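Local coordinates for glucose-6-phosphate isomerase (Thermus thermophilus, PDB 1ZZG) that catalyses the reversible isomerisation of glucose 6-phosphate to fructose 6-phosphate in glycolysis and gluconeogenesis, at the interface of chains A and B. Coordinates in Å, arbitrary orientation; residue numbers count along the deposited sequence, not the author numbering. Chains: chain A/B, glucose-6-phosphate isomerase.

The interface of chains A and B. Residues chain A 251-253, 343, 369; chain B 100, 102, 104-105.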
loop_
_atom_site.group_PDB
_atom_site.type_symbol
_atom_site.label_atom_id
_atom_site.label_comp_id
_atom_site.label_asym_id
_atom_site.label_seq_id
_atom_site.Cartn_x
_atom_site.Cartn_y
_atom_site.Cartn_z
ATOM N N SER A 251 -10.004 5.248 6.721
ATOM C CA SER A 251 -9.438 6.582 6.849
ATOM C C SER A 251 -8.342 6.745 5.809
ATOM O O SER A 251 -7.655 5.784 5.470
ATOM C CB SER A 251 -8.840 6.776 8.246
ATOM O OG SER A 251 -8.163 8.021 8.345
ATOM N N GLU A 252 -8.196 7.958 5.284
ATOM C CA GLU A 252 -7.146 8.222 4.311
ATOM C C GLU A 252 -5.938 8.768 5.080
ATOM O O GLU A 252 -4.789 8.512 4.717
ATOM C CB GLU A 252 -7.625 9.230 3.258
ATOM C CG GLU A 252 -6.576 9.615 2.211
ATOM C CD GLU A 252 -6.141 8.458 1.305
ATOM O OE1 GLU A 252 -6.790 7.387 1.298
ATOM O OE2 GLU A 252 -5.136 8.634 0.579
ATOM N N ARG A 253 -6.200 9.516 6.148
ATOM C CA ARG A 253 -5.116 10.062 6.966
ATOM C C ARG A 253 -4.266 8.909 7.512
ATOM O O ARG A 253 -3.050 9.043 7.681
ATOM C CB ARG A 253 -5.688 10.881 8.128
ATOM C CG ARG A 253 -6.439 12.137 7.697
ATOM C CD ARG A 253 -7.092 12.785 8.901
ATOM N NE ARG A 253 -6.095 13.133 9.906
ATOM C CZ ARG A 253 -6.364 13.328 11.191
ATOM N NH1 ARG A 253 -7.609 13.203 11.630
ATOM N NH2 ARG A 253 -5.389 13.656 12.033
ATOM N N LEU A 343 -18.571 8.422 4.864
ATOM C CA LEU A 343 -17.489 7.527 5.261
ATOM C C LEU A 343 -17.991 6.517 6.287
ATOM O O LEU A 343 -17.822 5.309 6.120
ATOM C CB LEU A 343 -16.333 8.354 5.843
ATOM C CG LEU A 343 -15.136 7.668 6.512
ATOM C CD1 LEU A 343 -14.606 6.549 5.628
ATOM C CD2 LEU A 343 -14.039 8.715 6.782
ATOM N N VAL A 369 -9.684 10.168 14.503
ATOM C CA VAL A 369 -8.290 9.946 14.140
ATOM C C VAL A 369 -7.461 11.059 14.770
ATOM O O VAL A 369 -7.358 12.160 14.227
ATOM C CB VAL A 369 -8.078 9.950 12.608
ATOM C CG1 VAL A 369 -6.599 9.716 12.290
ATOM C CG2 VAL A 369 -8.933 8.862 11.965
ATOM N N HIS B 100 -11.335 8.599 -1.866
ATOM C CA HIS B 100 -11.838 8.461 -0.508
ATOM C C HIS B 100 -12.786 9.622 -0.224
ATOM O O HIS B 100 -12.976 10.503 -1.064
ATOM C CB HIS B 100 -10.663 8.528 0.463
ATOM C CG HIS B 100 -9.999 9.868 0.494
ATOM N ND1 HIS B 100 -10.405 10.878 1.338
ATOM C CD2 HIS B 100 -8.990 10.383 -0.251
ATOM C CE1 HIS B 100 -9.675 11.958 1.113
ATOM N NE2 HIS B 100 -8.810 11.683 0.153
ATOM N N GLU B 102 -12.876 10.997 3.295
ATOM C CA GLU B 102 -12.557 11.527 4.616
ATOM C C GLU B 102 -12.403 13.022 4.374
ATOM O O GLU B 102 -11.619 13.440 3.523
ATOM C CB GLU B 102 -11.263 10.908 5.153
ATOM C CG GLU B 102 -10.910 11.330 6.579
ATOM C CD GLU B 102 -9.723 10.557 7.140
ATOM O OE1 GLU B 102 -8.748 10.349 6.394
ATOM O OE2 GLU B 102 -9.759 10.165 8.328
ATOM N N GLU B 104 -11.053 15.822 6.195
ATOM C CA GLU B 104 -9.822 16.575 6.433
ATOM C C GLU B 104 -8.825 16.665 5.280
ATOM O O GLU B 104 -8.387 17.762 4.932
ATOM C CB GLU B 104 -9.107 16.060 7.687
ATOM C CG GLU B 104 -9.901 16.240 8.975
ATOM C CD GLU B 104 -10.942 15.155 9.185
ATOM O OE1 GLU B 104 -10.920 14.159 8.436
ATOM O OE2 GLU B 104 -11.773 15.290 10.109
ATOM N N PRO B 105 -8.441 15.525 4.675
ATOM C CA PRO B 105 -7.482 15.605 3.565
ATOM C C PRO B 105 -8.038 16.418 2.397
ATOM O O PRO B 105 -7.293 17.053 1.655
ATOM C CB PRO B 105 -7.261 14.140 3.182
ATOM C CG PRO B 105 -7.546 13.400 4.460
ATOM C CD PRO B 105 -8.767 14.122 4.981
HETATM O O HOH W 1 -10.275 12.215 10.220
#
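The loop after strand 244-249 of chain A receives a glutamate from the loop just before helix 103-112 of chain B, in the two-fold interface of the isomerase. B:Glu102 reaches across with its carboxylate into the turn A:Ser251 to A:Arg253. Its CG stands anti to the backbone N (chi1 -176°) and the chain runs on extended, which carries the carboxylate to the backbone of the turn. OE1 accepts two backbone N-H groups. That of A:Arg253 N, at 2.7 Å, meets the syn lone pair of B:Glu102 OE1 in a nearly straight bond, 162° at H. That of A:Glu252 N comes from above the carboxylate plane and is more bent. OE2 of B:Glu102 takes the hydroxyl OG of A:Ser251 at 2.7 Å, on the syn side, somewhat out of the carboxylate plane. Together these bonds fix the rotation of the carboxylate.

Water 1 links OE2 of B:Glu102, 2.8 Å from the water oxygen, to OE1 of B:Glu104 and to NH1 of A:Arg253. NH1 of A:Arg253 also donates to the backbone O of A:Val369 at 2.8 Å, a bent bond, tilted from the guanidinium plane, that may help to place the group.

Apolar groups flank the bonds. CG of A:Arg253 packs on CG of B:Pro105 at 3.6 Å, the two side chains crossing at about a right angle. CD2 of A:Leu343 lies alongside the stem of B:Glu102, 3.8 Å from its CA. A:Glu252 lays its CG over one face of the B:His100 ring, 3.7 Å from the centroid. The chain bends at chi2 (65°), and the carboxylate lies nearly parallel to the ring.

The contact ties the two subunits together, and its twin repeats it with the chains exchanged. Isomerases of this family work as dimers whose active sites draw on both subunits, so it probably supports activity by holding the dimer together.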